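Long-range contacts in Abbfa_003403 (Acinetobacter baumannii, PDB 4ZXH), which is a four-domain nonribosomal peptide synthetase that probably activates an amino acid, carries it on phosphopantetheine, condenses it with a partner and releases the product: residues N646-R654 with L785-Q793; V657-I666 with I680-C691. All coordinates share one frame; numbering follows the deposited sequence.

Interaction 1: N646-R654 with L785-Q793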
ATOM      1  N   ASN A 646     -21.211  38.457 -10.167  1.00 33.06           N
ATOM      2  CA  ASN A 646     -21.287  37.696  -8.929  1.00 36.50           C
ATOM      3  C   ASN A 646     -19.954  37.043  -8.583  1.00 41.45           C
ATOM      4  O   ASN A 646     -19.498  37.102  -7.445  1.00 44.72           O
ATOM      5  CB  ASN A 646     -22.356  36.613  -9.021  1.00 38.60           C
ATOM      6  CG  ASN A 646     -22.458  35.794  -7.751  1.00 44.55           C
ATOM      7  OD1 ASN A 646     -22.966  36.255  -6.730  1.00 41.04           O
ATOM      8  ND2 ASN A 646     -21.929  34.582  -7.799  1.00 46.24           N
ATOM      9  N   PHE A 647     -19.343  36.411  -9.576  1.00 34.27           N
ATOM     10  CA  PHE A 647     -18.052  35.775  -9.396  1.00 35.24           C
ATOM     11  C   PHE A 647     -16.967  36.769  -8.994  1.00 38.20           C
ATOM     12  O   PHE A 647     -16.288  36.583  -7.993  1.00 41.38           O
ATOM     13  CB  PHE A 647     -17.647  35.051 -10.677  1.00 34.92           C
ATOM     14  CG  PHE A 647     -16.183  34.705 -10.743  1.00 37.46           C
ATOM     15  CD1 PHE A 647     -15.659  33.695  -9.952  1.00 34.82           C
ATOM     16  CD2 PHE A 647     -15.335  35.383 -11.608  1.00 35.14           C
ATOM     17  CE1 PHE A 647     -14.326  33.372 -10.021  1.00 36.84           C
ATOM     18  CE2 PHE A 647     -13.997  35.067 -11.675  1.00 35.46           C
ATOM     19  CZ  PHE A 647     -13.492  34.068 -10.877  1.00 37.33           C
ATOM     20  N   LEU A 648     -16.816  37.820  -9.790  1.00 38.85           N
ATOM     21  CA  LEU A 648     -15.772  38.814  -9.592  1.00 39.83           C
ATOM     22  C   LEU A 648     -15.849  39.461  -8.224  1.00 42.40           C
ATOM     23  O   LEU A 648     -14.830  39.570  -7.536  1.00 49.66           O
ATOM     24  CB  LEU A 648     -15.848  39.884 -10.687  1.00 41.33           C
ATOM     25  CG  LEU A 648     -15.333  39.345 -12.023  1.00 36.42           C
ATOM     26  CD1 LEU A 648     -15.620  40.290 -13.171  1.00 33.66           C
ATOM     27  CD2 LEU A 648     -13.847  39.070 -11.900  1.00 36.38           C
ATOM     28  N   LEU A 649     -17.048  39.877  -7.825  1.00 39.13           N
ATOM     29  CA  LEU A 649     -17.231  40.499  -6.511  1.00 39.91           C
ATOM     30  C   LEU A 649     -16.919  39.524  -5.381  1.00 43.19           C
ATOM     31  O   LEU A 649     -16.317  39.894  -4.374  1.00 47.99           O
ATOM     32  CB  LEU A 649     -18.653  41.035  -6.354  1.00 38.27           C
ATOM     33  CG  LEU A 649     -19.020  42.270  -7.179  1.00 40.60           C
ATOM     34  CD1 LEU A 649     -20.429  42.702  -6.856  1.00 41.35           C
ATOM     35  CD2 LEU A 649     -18.030  43.395  -6.912  1.00 42.60           C
ATOM     36  N   SER A 650     -17.336  38.276  -5.558  1.00 43.08           N
ATOM     37  CA  SER A 650     -17.095  37.229  -4.574  1.00 43.57           C
ATOM     38  C   SER A 650     -15.595  37.025  -4.415  1.00 45.85           C
ATOM     39  O   SER A 650     -15.079  36.860  -3.309  1.00 51.80           O
ATOM     40  CB  SER A 650     -17.764  35.923  -5.007  1.00 44.61           C
ATOM     41  OG  SER A 650     -18.072  35.086  -3.908  1.00 48.78           O
ATOM     42  N   MET A 651     -14.898  37.053  -5.538  1.00 40.78           N
ATOM     43  CA  MET A 651     -13.466  36.844  -5.533  1.00 43.33           C
ATOM     44  C   MET A 651     -12.776  38.008  -4.849  1.00 50.75           C
ATOM     45  O   MET A 651     -11.787  37.817  -4.131  1.00 52.00           O
ATOM     46  CB  MET A 651     -12.949  36.650  -6.959  1.00 35.60           C
ATOM     47  CG  MET A 651     -13.024  35.192  -7.400  1.00 37.68           C
ATOM     48  SD  MET A 651     -12.043  34.058  -6.350  1.00 41.14           S
ATOM     49  CE  MET A 651     -13.261  32.816  -6.096  1.00 30.31           C
ATOM     50  N   ASN A 652     -13.318  39.210  -5.032  1.00 45.93           N
ATOM     51  CA  ASN A 652     -12.708  40.369  -4.407  1.00 43.08           C
ATOM     52  C   ASN A 652     -12.737  40.324  -2.886  1.00 50.32           C
ATOM     53  O   ASN A 652     -11.849  40.885  -2.256  1.00 59.20           O
ATOM     54  CB  ASN A 652     -13.366  41.658  -4.866  1.00 38.59           C
ATOM     55  CG  ASN A 652     -12.681  42.876  -4.285  1.00 48.08           C
ATOM     56  OD1 ASN A 652     -11.519  43.145  -4.606  1.00 55.88           O
ATOM     57  ND2 ASN A 652     -13.378  43.602  -3.401  1.00 44.23           N
ATOM     58  N   ASP A 653     -13.754  39.678  -2.304  1.00 54.03           N
ATOM     59  CA  ASP A 653     -13.860  39.520  -0.839  1.00 56.29           C
ATOM     60  C   ASP A 653     -12.624  38.814  -0.293  1.00 56.46           C
ATOM     61  O   ASP A 653     -12.126  39.134   0.786  1.00 58.24           O
ATOM     62  CB  ASP A 653     -15.108  38.714  -0.447  1.00 53.86           C
ATOM     63  CG  ASP A 653     -16.403  39.495  -0.617  1.00 56.07           C
ATOM     64  OD1 ASP A 653     -16.370  40.745  -0.594  1.00 55.38           O
ATOM     65  OD2 ASP A 653     -17.460  38.840  -0.768  1.00 54.28           O
ATOM     66  N   ARG A 654     -12.140  37.853  -1.075  1.00 52.80           N
ATOM     67  CA  ARG A 654     -10.975  37.047  -0.747  1.00 55.12           C
ATOM     68  C   ARG A 654      -9.641  37.705  -1.113  1.00 57.98           C
ATOM     69  O   ARG A 654      -8.633  37.492  -0.436  1.00 64.83           O
ATOM     70  CB  ARG A 654     -11.095  35.692  -1.452  1.00 54.42           C
ATOM     71  CG  ARG A 654     -12.314  34.908  -1.005  1.00 49.12           C
ATOM     72  CD  ARG A 654     -12.743  33.863  -2.006  1.00 42.70           C
ATOM     73  NE  ARG A 654     -13.707  32.949  -1.401  1.00 55.30           N
ATOM     74  CZ  ARG A 654     -14.962  33.261  -1.082  1.00 59.42           C
ATOM     75  NH1 ARG A 654     -15.439  34.477  -1.303  1.00 59.83           N
ATOM     76  NH2 ARG A 654     -15.742  32.347  -0.528  1.00 63.48           N
ATOM     77  N   LEU A 785     -11.831  21.247  -1.271  1.00 44.49           N
ATOM     78  CA  LEU A 785     -12.427  22.182  -2.227  1.00 36.29           C
ATOM     79  C   LEU A 785     -12.798  23.506  -1.570  1.00 37.61           C
ATOM     80  O   LEU A 785     -13.145  24.468  -2.253  1.00 42.07           O
ATOM     81  CB  LEU A 785     -13.656  21.566  -2.890  1.00 40.81           C
ATOM     82  CG  LEU A 785     -13.371  20.293  -3.689  1.00 48.98           C
ATOM     83  CD1 LEU A 785     -14.653  19.674  -4.231  1.00 56.26           C
ATOM     84  CD2 LEU A 785     -12.426  20.589  -4.808  1.00 48.33           C
ATOM     85  N   GLY A 786     -12.717  23.563  -0.248  1.00 38.49           N
ATOM     86  CA  GLY A 786     -12.904  24.818   0.450  1.00 41.79           C
ATOM     87  C   GLY A 786     -14.322  25.343   0.523  1.00 50.19           C
ATOM     88  O   GLY A 786     -15.289  24.588   0.455  1.00 54.51           O
ATOM     89  N   GLU A 787     -14.429  26.658   0.668  1.00 53.26           N
ATOM     90  CA  GLU A 787     -15.696  27.342   0.876  1.00 58.22           C
ATOM     91  C   GLU A 787     -16.354  27.741  -0.445  1.00 59.33           C
ATOM     92  O   GLU A 787     -15.678  28.189  -1.372  1.00 59.04           O
ATOM     93  CB  GLU A 787     -15.463  28.586   1.729  1.00 71.97           C
ATOM     94  CG  GLU A 787     -14.988  28.316   3.156  1.00 84.79           C
ATOM     95  CD  GLU A 787     -14.727  29.608   3.930  1.00101.55           C
ATOM     96  OE1 GLU A 787     -14.016  30.489   3.391  1.00108.71           O
ATOM     97  OE2 GLU A 787     -15.230  29.749   5.068  1.00103.62           O
ATOM     98  N   PRO A 788     -17.684  27.594  -0.532  1.00 60.04           N
ATOM     99  CA  PRO A 788     -18.462  28.038  -1.703  1.00 50.04           C
ATOM    100  C   PRO A 788     -18.498  29.559  -1.827  1.00 42.91           C
ATOM    101  O   PRO A 788     -18.579  30.255  -0.813  1.00 45.36           O
ATOM    102  CB  PRO A 788     -19.878  27.506  -1.426  1.00 50.06           C
ATOM    103  CG  PRO A 788     -19.758  26.595  -0.230  1.00 52.57           C
ATOM    104  CD  PRO A 788     -18.534  27.012   0.519  1.00 56.65           C
ATOM    105  N   LEU A 789     -18.457  30.063  -3.054  1.00 39.73           N
ATOM    106  CA  LEU A 789     -18.575  31.499  -3.316  1.00 41.24           C
ATOM    107  C   LEU A 789     -19.987  32.021  -3.049  1.00 48.82           C
ATOM    108  O   LEU A 789     -20.879  31.254  -2.679  1.00 50.15           O
ATOM    109  CB  LEU A 789     -18.196  31.808  -4.758  1.00 34.27           C
ATOM    110  CG  LEU A 789     -16.744  32.112  -5.077  1.00 31.61           C
ATOM    111  CD1 LEU A 789     -15.874  30.979  -4.611  1.00 47.14           C
ATOM    112  CD2 LEU A 789     -16.623  32.284  -6.577  1.00 29.77           C
ATOM    113  N   ALA A 790     -20.192  33.320  -3.274  1.00 45.34           N
ATOM    114  CA  ALA A 790     -21.457  33.962  -2.925  1.00 46.21           C
ATOM    115  C   ALA A 790     -22.589  33.471  -3.815  1.00 50.83           C
ATOM    116  O   ALA A 790     -22.439  33.389  -5.035  1.00 53.57           O
ATOM    117  CB  ALA A 790     -21.329  35.458  -3.012  1.00 38.00           C
ATOM    118  N   ASN A 791     -23.707  33.127  -3.185  1.00 37.99           N
ATOM    119  CA  ASN A 791     -24.893  32.652  -3.883  1.00 47.63           C
ATOM    120  C   ASN A 791     -24.615  31.376  -4.667  1.00 46.58           C
ATOM    121  O   ASN A 791     -25.122  31.164  -5.771  1.00 47.40           O
ATOM    122  CB  ASN A 791     -25.432  33.752  -4.791  1.00 49.27           C
ATOM    123  CG  ASN A 791     -25.488  35.082  -4.085  1.00 52.62           C
ATOM    124  OD1 ASN A 791     -26.334  35.298  -3.215  1.00 53.28           O
ATOM    125  ND2 ASN A 791     -24.572  35.975  -4.436  1.00 48.65           N
ATOM    126  N   THR A 792     -23.789  30.534  -4.069  1.00 46.66           N
ATOM    127  CA  THR A 792     -23.447  29.242  -4.625  1.00 41.22           C
ATOM    128  C   THR A 792     -23.808  28.186  -3.581  1.00 46.25           C
ATOM    129  O   THR A 792     -23.604  28.390  -2.376  1.00 46.84           O
ATOM    130  CB  THR A 792     -21.944  29.161  -4.988  1.00 36.57           C
ATOM    131  OG1 THR A 792     -21.583  30.249  -5.859  1.00 40.32           O
ATOM    132  CG2 THR A 792     -21.637  27.837  -5.674  1.00 31.82           C
ATOM    133  N   GLN A 793     -24.382  27.072  -4.016  1.00 45.45           N
ATOM    134  CA  GLN A 793     -24.628  25.991  -3.077  1.00 41.03           C
ATOM    135  C   GLN A 793     -24.021  24.706  -3.601  1.00 44.50           C
ATOM    136  O   GLN A 793     -24.091  24.411  -4.800  1.00 49.17           O
ATOM    137  CB  GLN A 793     -26.122  25.816  -2.804  1.00 41.81           C
ATOM    138  CG  GLN A 793     -26.820  27.100  -2.364  1.00 46.92           C
ATOM    139  CD  GLN A 793     -27.342  27.904  -3.539  1.00 46.70           C
ATOM    140  OE1 GLN A 793     -28.028  27.362  -4.414  1.00 50.96           O
ATOM    141  NE2 GLN A 793     -26.995  29.191  -3.584  1.00 39.05           N
TER
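L789 meets two flat groups of the helix in different ways: its CD1 lies over one face of the R654 guanidinium, 4.1 Å above the plane and toward the rim, whereas its CD2 comes to the edge of the F647 ring, 3.8 Å from F647 CD1. The carbonyl oxygen of P788 approaches the same guanidinium obliquely. A third flat group, the amide of N646, stands 51° from that of N791.

The setting is the adenylation domain, where the type II beta turn L789-T792 docks on helix 641-655 as the chain passes from the edge of a large mixed sheet into a separate antiparallel one. N791 holds the positive-phi corner of the turn, a position that asparagine readily accepts.

Polar side chains of the helix grip the turn through its backbone and through the N791 amide. N646 works as a two-ended clamp: its ND2 donates to A790 O at 3.1 Å, with the acceptor in the plane of the amide, and its OD1 receives ND2 of N791 at 2.8 Å. One helix turn further on, S650 OG accepts from A790 N at 2.8 Å with a nearly straight N-H (162°); pointing OG away from its own backbone N (chi1 -154°) carries it out to the turn. Beyond the contact, N791 OD1 accepts from the backbone of T476, so both ends of that amide are engaged.

R654 is steadied from its own helix, since NH1 donates to S650 O from above the carbonyl plane. The carboxylate of E787 is poorly ordered and not in contact with R654. L676 of helix 674-679 also packs on F647 and M651, and the bent chain of M651 brings its CE to 3.5 Å from L789 CD1.

Interaction 2: V657-I666 with I680-C691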
ATOM      1  N   VAL A 657      -8.689  43.446  -3.836  1.00 56.95           N
ATOM      2  CA  VAL A 657      -7.917  44.115  -4.877  1.00 52.45           C
ATOM      3  C   VAL A 657      -7.975  45.634  -4.695  1.00 58.55           C
ATOM      4  O   VAL A 657      -9.018  46.196  -4.358  1.00 64.45           O
ATOM      5  CB  VAL A 657      -8.423  43.712  -6.286  1.00 47.45           C
ATOM      6  CG1 VAL A 657      -7.745  44.525  -7.376  1.00 40.10           C
ATOM      7  CG2 VAL A 657      -8.184  42.241  -6.527  1.00 38.44           C
ATOM      8  N   THR A 658      -6.832  46.287  -4.889  1.00 56.28           N
ATOM      9  CA  THR A 658      -6.703  47.715  -4.652  1.00 57.66           C
ATOM     10  C   THR A 658      -5.940  48.385  -5.769  1.00 62.02           C
ATOM     11  O   THR A 658      -5.654  47.774  -6.790  1.00 63.73           O
ATOM     12  CB  THR A 658      -5.950  48.013  -3.367  1.00 62.27           C
ATOM     13  OG1 THR A 658      -4.561  47.718  -3.573  1.00 66.32           O
ATOM     14  CG2 THR A 658      -6.489  47.179  -2.215  1.00 59.47           C
ATOM     15  N   THR A 659      -5.573  49.640  -5.550  1.00 66.72           N
ATOM     16  CA  THR A 659      -4.839  50.405  -6.545  1.00 68.89           C
ATOM     17  C   THR A 659      -3.437  49.843  -6.761  1.00 69.22           C
ATOM     18  O   THR A 659      -2.905  49.870  -7.876  1.00 63.46           O
ATOM     19  CB  THR A 659      -4.773  51.873  -6.131  1.00 78.64           C
ATOM     20  OG1 THR A 659      -6.067  52.455  -6.318  1.00 76.49           O
ATOM     21  CG2 THR A 659      -3.756  52.639  -6.958  1.00 88.29           C
ATOM     22  N   GLU A 660      -2.855  49.300  -5.695  1.00 72.52           N
ATOM     23  CA  GLU A 660      -1.491  48.789  -5.750  1.00 72.98           C
ATOM     24  C   GLU A 660      -1.404  47.374  -6.326  1.00 70.39           C
ATOM     25  O   GLU A 660      -0.318  46.805  -6.440  1.00 65.67           O
ATOM     26  CB  GLU A 660      -0.875  48.836  -4.356  1.00 76.43           C
ATOM     27  CG  GLU A 660      -0.713  50.255  -3.841  1.00 90.94           C
ATOM     28  CD  GLU A 660      -0.518  50.322  -2.339  1.00102.45           C
ATOM     29  OE1 GLU A 660       0.612  50.621  -1.894  1.00110.88           O
ATOM     30  OE2 GLU A 660      -1.496  50.069  -1.603  1.00103.50           O
ATOM     31  N   THR A 661      -2.548  46.813  -6.703  1.00 73.49           N
ATOM     32  CA  THR A 661      -2.583  45.449  -7.224  1.00 67.26           C
ATOM     33  C   THR A 661      -1.918  45.346  -8.584  1.00 62.76           C
ATOM     34  O   THR A 661      -2.284  46.059  -9.515  1.00 57.94           O
ATOM     35  CB  THR A 661      -4.017  44.912  -7.368  1.00 55.20           C
ATOM     36  OG1 THR A 661      -4.660  44.875  -6.088  1.00 59.02           O
ATOM     37  CG2 THR A 661      -3.975  43.518  -7.929  1.00 40.84           C
ATOM     38  N   GLN A 662      -0.944  44.451  -8.698  1.00 58.48           N
ATOM     39  CA  GLN A 662      -0.340  44.174  -9.987  1.00 53.90           C
ATOM     40  C   GLN A 662      -0.418  42.683 -10.291  1.00 48.97           C
ATOM     41  O   GLN A 662       0.309  41.870  -9.725  1.00 53.82           O
ATOM     42  CB  GLN A 662       1.100  44.685 -10.025  1.00 53.95           C
ATOM     43  CG  GLN A 662       1.157  46.200 -10.053  1.00 63.31           C
ATOM     44  CD  GLN A 662       2.530  46.747 -10.374  1.00 74.94           C
ATOM     45  OE1 GLN A 662       3.549  46.156 -10.022  1.00 80.69           O
ATOM     46  NE2 GLN A 662       2.563  47.881 -11.063  1.00 79.20           N
ATOM     47  N   LEU A 663      -1.311  42.341 -11.209  1.00 45.82           N
ATOM     48  CA  LEU A 663      -1.624  40.953 -11.510  1.00 44.73           C
ATOM     49  C   LEU A 663      -0.990  40.511 -12.815  1.00 41.56           C
ATOM     50  O   LEU A 663      -1.115  41.197 -13.833  1.00 45.35           O
ATOM     51  CB  LEU A 663      -3.143  40.763 -11.581  1.00 44.53           C
ATOM     52  CG  LEU A 663      -3.707  39.342 -11.542  1.00 38.88           C
ATOM     53  CD1 LEU A 663      -5.068  39.415 -10.931  1.00 38.07           C
ATOM     54  CD2 LEU A 663      -3.788  38.704 -12.934  1.00 31.10           C
ATOM     55  N   LEU A 664      -0.321  39.361 -12.790  1.00 39.96           N
ATOM     56  CA  LEU A 664       0.263  38.817 -14.007  1.00 41.97           C
ATOM     57  C   LEU A 664      -0.686  37.829 -14.667  1.00 42.22           C
ATOM     58  O   LEU A 664      -0.827  36.691 -14.212  1.00 48.21           O
ATOM     59  CB  LEU A 664       1.595  38.140 -13.725  1.00 43.49           C
ATOM     60  CG  LEU A 664       2.326  37.691 -14.989  1.00 40.05           C
ATOM     61  CD1 LEU A 664       2.705  38.899 -15.833  1.00 38.63           C
ATOM     62  CD2 LEU A 664       3.559  36.853 -14.653  1.00 37.51           C
ATOM     63  N   ALA A 665      -1.330  38.278 -15.742  1.00 36.61           N
ATOM     64  CA  ALA A 665      -2.242  37.444 -16.503  1.00 33.86           C
ATOM     65  C   ALA A 665      -1.512  36.542 -17.519  1.00 40.73           C
ATOM     66  O   ALA A 665      -0.917  37.024 -18.487  1.00 35.42           O
ATOM     67  CB  ALA A 665      -3.246  38.313 -17.198  1.00 29.28           C
ATOM     68  N   ILE A 666      -1.577  35.229 -17.301  1.00 44.30           N
ATOM     69  CA  ILE A 666      -0.835  34.272 -18.126  1.00 44.49           C
ATOM     70  C   ILE A 666      -1.733  33.281 -18.840  1.00 39.41           C
ATOM     71  O   ILE A 666      -1.289  32.573 -19.729  1.00 42.88           O
ATOM     72  CB  ILE A 666       0.155  33.457 -17.291  1.00 37.66           C
ATOM     73  CG1 ILE A 666      -0.603  32.555 -16.335  1.00 38.57           C
ATOM     74  CG2 ILE A 666       1.049  34.368 -16.482  1.00 33.75           C
ATOM     75  CD1 ILE A 666       0.306  31.872 -15.368  1.00 47.80           C
ATOM     76  N   ILE A 680     -10.340  41.835 -12.984  1.00 42.36           N
ATOM     77  CA  ILE A 680     -10.557  42.269 -11.610  1.00 46.97           C
ATOM     78  C   ILE A 680      -9.632  43.395 -11.108  1.00 48.23           C
ATOM     79  O   ILE A 680     -10.041  44.137 -10.216  1.00 53.23           O
ATOM     80  CB  ILE A 680     -10.494  41.076 -10.613  1.00 38.52           C
ATOM     81  CG1 ILE A 680     -11.311  41.418  -9.358  1.00 41.00           C
ATOM     82  CG2 ILE A 680      -9.060  40.697 -10.269  1.00 36.44           C
ATOM     83  CD1 ILE A 680     -11.394  40.306  -8.335  1.00 42.73           C
ATOM     84  N   PRO A 681      -8.411  43.565 -11.675  1.00 46.63           N
ATOM     85  CA  PRO A 681      -7.752  44.760 -11.135  1.00 42.61           C
ATOM     86  C   PRO A 681      -8.345  46.019 -11.748  1.00 46.69           C
ATOM     87  O   PRO A 681      -8.321  47.071 -11.109  1.00 49.37           O
ATOM     88  CB  PRO A 681      -6.280  44.587 -11.545  1.00 40.56           C
ATOM     89  CG  PRO A 681      -6.151  43.159 -11.980  1.00 43.61           C
ATOM     90  CD  PRO A 681      -7.494  42.791 -12.531  1.00 42.64           C
ATOM     91  N   LEU A 682      -8.874  45.911 -12.967  1.00 46.53           N
ATOM     92  CA  LEU A 682      -9.467  47.072 -13.626  1.00 46.78           C
ATOM     93  C   LEU A 682     -10.703  47.571 -12.874  1.00 48.59           C
ATOM     94  O   LEU A 682     -10.993  48.760 -12.878  1.00 49.49           O
ATOM     95  CB  LEU A 682      -9.836  46.745 -15.059  1.00 32.89           C
ATOM     96  CG  LEU A 682      -8.694  46.356 -15.978  1.00 32.31           C
ATOM     97  CD1 LEU A 682      -9.266  46.008 -17.341  1.00 33.30           C
ATOM     98  CD2 LEU A 682      -7.683  47.482 -16.087  1.00 42.05           C
ATOM     99  N   MET A 683     -11.425  46.664 -12.223  1.00 49.99           N
ATOM    100  CA  MET A 683     -12.541  47.060 -11.366  1.00 49.40           C
ATOM    101  C   MET A 683     -12.107  47.928 -10.167  1.00 50.49           C
ATOM    102  O   MET A 683     -12.939  48.616  -9.556  1.00 54.42           O
ATOM    103  CB  MET A 683     -13.288  45.819 -10.852  1.00 47.55           C
ATOM    104  CG  MET A 683     -14.101  45.056 -11.896  1.00 45.14           C
ATOM    105  SD  MET A 683     -14.515  43.355 -11.393  1.00 38.52           S
ATOM    106  CE  MET A 683     -15.206  43.594  -9.761  1.00 33.88           C
ATOM    107  N   TYR A 684     -10.822  47.914  -9.820  1.00 46.22           N
ATOM    108  CA  TYR A 684     -10.416  48.588  -8.589  1.00 52.55           C
ATOM    109  C   TYR A 684      -9.262  49.588  -8.733  1.00 57.64           C
ATOM    110  O   TYR A 684      -8.877  50.237  -7.752  1.00 62.81           O
ATOM    111  CB  TYR A 684     -10.087  47.529  -7.524  1.00 52.98           C
ATOM    112  CG  TYR A 684     -11.318  46.736  -7.146  1.00 47.99           C
ATOM    113  CD1 TYR A 684     -12.289  47.292  -6.315  1.00 46.07           C
ATOM    114  CD2 TYR A 684     -11.543  45.459  -7.658  1.00 46.71           C
ATOM    115  CE1 TYR A 684     -13.437  46.603  -5.976  1.00 42.54           C
ATOM    116  CE2 TYR A 684     -12.701  44.750  -7.318  1.00 48.42           C
ATOM    117  CZ  TYR A 684     -13.640  45.341  -6.474  1.00 51.15           C
ATOM    118  OH  TYR A 684     -14.790  44.682  -6.124  1.00 55.40           O
ATOM    119  N   GLY A 685      -8.732  49.733  -9.948  1.00 47.55           N
ATOM    120  CA  GLY A 685      -7.745  50.763 -10.226  1.00 44.64           C
ATOM    121  C   GLY A 685      -6.312  50.268 -10.317  1.00 49.93           C
ATOM    122  O   GLY A 685      -5.374  51.057 -10.507  1.00 54.13           O
ATOM    123  N   GLY A 686      -6.142  48.955 -10.181  1.00 43.22           N
ATOM    124  CA  GLY A 686      -4.836  48.325 -10.272  1.00 47.25           C
ATOM    125  C   GLY A 686      -4.341  48.103 -11.695  1.00 46.14           C
ATOM    126  O   GLY A 686      -4.908  48.635 -12.644  1.00 46.92           O
ATOM    127  N   VAL A 687      -3.282  47.310 -11.836  1.00 50.20           N
ATOM    128  CA  VAL A 687      -2.643  47.080 -13.127  1.00 48.71           C
ATOM    129  C   VAL A 687      -2.728  45.626 -13.610  1.00 50.26           C
ATOM    130  O   VAL A 687      -2.441  44.686 -12.862  1.00 51.59           O
ATOM    131  CB  VAL A 687      -1.158  47.487 -13.077  1.00 42.65           C
ATOM    132  CG1 VAL A 687      -0.469  47.130 -14.380  1.00 41.76           C
ATOM    133  CG2 VAL A 687      -1.028  48.964 -12.782  1.00 45.10           C
ATOM    134  N   VAL A 688      -3.121  45.442 -14.866  1.00 47.79           N
ATOM    135  CA  VAL A 688      -3.036  44.123 -15.490  1.00 47.73           C
ATOM    136  C   VAL A 688      -1.768  44.022 -16.339  1.00 45.95           C
ATOM    137  O   VAL A 688      -1.607  44.757 -17.313  1.00 44.44           O
ATOM    138  CB  VAL A 688      -4.261  43.813 -16.386  1.00 41.51           C
ATOM    139  CG1 VAL A 688      -4.014  42.541 -17.198  1.00 38.54           C
ATOM    140  CG2 VAL A 688      -5.533  43.680 -15.557  1.00 35.40           C
ATOM    141  N   HIS A 689      -0.866  43.123 -15.959  1.00 42.47           N
ATOM    142  CA  HIS A 689       0.273  42.803 -16.806  1.00 43.10           C
ATOM    143  C   HIS A 689      -0.114  41.666 -17.749  1.00 47.22           C
ATOM    144  O   HIS A 689      -0.238  40.507 -17.331  1.00 45.97           O
ATOM    145  CB  HIS A 689       1.487  42.424 -15.959  1.00 40.68           C
ATOM    146  CG  HIS A 689       1.963  43.535 -15.077  1.00 48.80           C
ATOM    147  ND1 HIS A 689       3.049  44.323 -15.392  1.00 58.05           N
ATOM    148  CD2 HIS A 689       1.481  44.009 -13.905  1.00 52.55           C
ATOM    149  CE1 HIS A 689       3.221  45.229 -14.446  1.00 62.99           C
ATOM    150  NE2 HIS A 689       2.280  45.062 -13.534  1.00 59.57           N
ATOM    151  N   VAL A 690      -0.339  41.998 -19.017  1.00 44.18           N
ATOM    152  CA  VAL A 690      -0.637  40.965 -19.999  1.00 41.32           C
ATOM    153  C   VAL A 690       0.660  40.275 -20.410  1.00 47.45           C
ATOM    154  O   VAL A 690       1.509  40.851 -21.091  1.00 53.39           O
ATOM    155  CB  VAL A 690      -1.355  41.527 -21.230  1.00 31.15           C
ATOM    156  CG1 VAL A 690      -1.663  40.412 -22.196  1.00 29.81           C
ATOM    157  CG2 VAL A 690      -2.632  42.214 -20.818  1.00 30.48           C
ATOM    158  N   CYS A 691       0.809  39.032 -19.967  1.00 44.88           N
ATOM    159  CA  CYS A 691       2.042  38.284 -20.165  1.00 40.63           C
ATOM    160  C   CYS A 691       2.106  37.630 -21.536  1.00 43.93           C
ATOM    161  O   CYS A 691       1.245  36.816 -21.878  1.00 45.94           O
ATOM    162  CB  CYS A 691       2.188  37.214 -19.084  1.00 34.69           C
ATOM    163  SG  CYS A 691       3.756  36.351 -19.164  1.00 47.87           S
TER
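Backbone hydrogen bonds carry most of the pairing between T661-A665 and V687-C691, two chains running parallel. V687 N donates to T661 O at 2.8 Å with an almost straight N-H (178°), and L663 N then returns to V687 O. H689 N to L663 O, A665 N to H689 O and C691 N to A665 O continue the same zigzag, so L663, A665, V687 and H689 supply both the N-H and the C=O. Weaker CA-H...O contacts supplement these bonds: G686, which has no side chain, brings its CA to 3.4 Å from T659 O.

The strands are 26° apart in direction and form the two arms of a beta-alpha-beta crossover, with helix 674-679 between them; they are neighbours in the large mixed sheet of the adenylation domain, flanked by strands 713-716 and 498-501.

Apolar contacts differ between the two faces. On the side of L663 and A665, L663 CB rests on P681 CG at 3.9 Å, the two side chains meeting at about a right angle, and A665 CB faces V688 CG1. V657 extends this cluster: with CG1 trans to its backbone N (chi1 173°), that methyl packs against CB of Y684 at 3.8 Å while CG2 turns to I680 CG2. On the other side, L664 CD1 touches C691 CB at 3.7 Å.

The aliphatic part of Q662 packs on the same face as L664: its CG lies beside V687 CB at 4.0 Å and at the edge of the H689 imidazole, in the plane of the ring.

Both contacts are largely buried and belong to one adenylation domain, yet they solve different problems. Interaction 2 pairs two inner strands of the large mixed sheet, using repetitive main-chain bonds and hydrophobic side chains; interaction 1 fastens a turn leaving the edge of that sheet to a helix, and therefore relies on individual amide and hydroxyl groups, with a charged, more exposed end. The centres of interaction 1 and interaction 2 are about 19 Å apart. The two meet at helix 641-655: N652 OD1 probably accepts from V657 N at 2.9 Å, while L649 and N652 pack on Y684. Along the chain, interaction 2 is nested within the loop that interaction 1 closes.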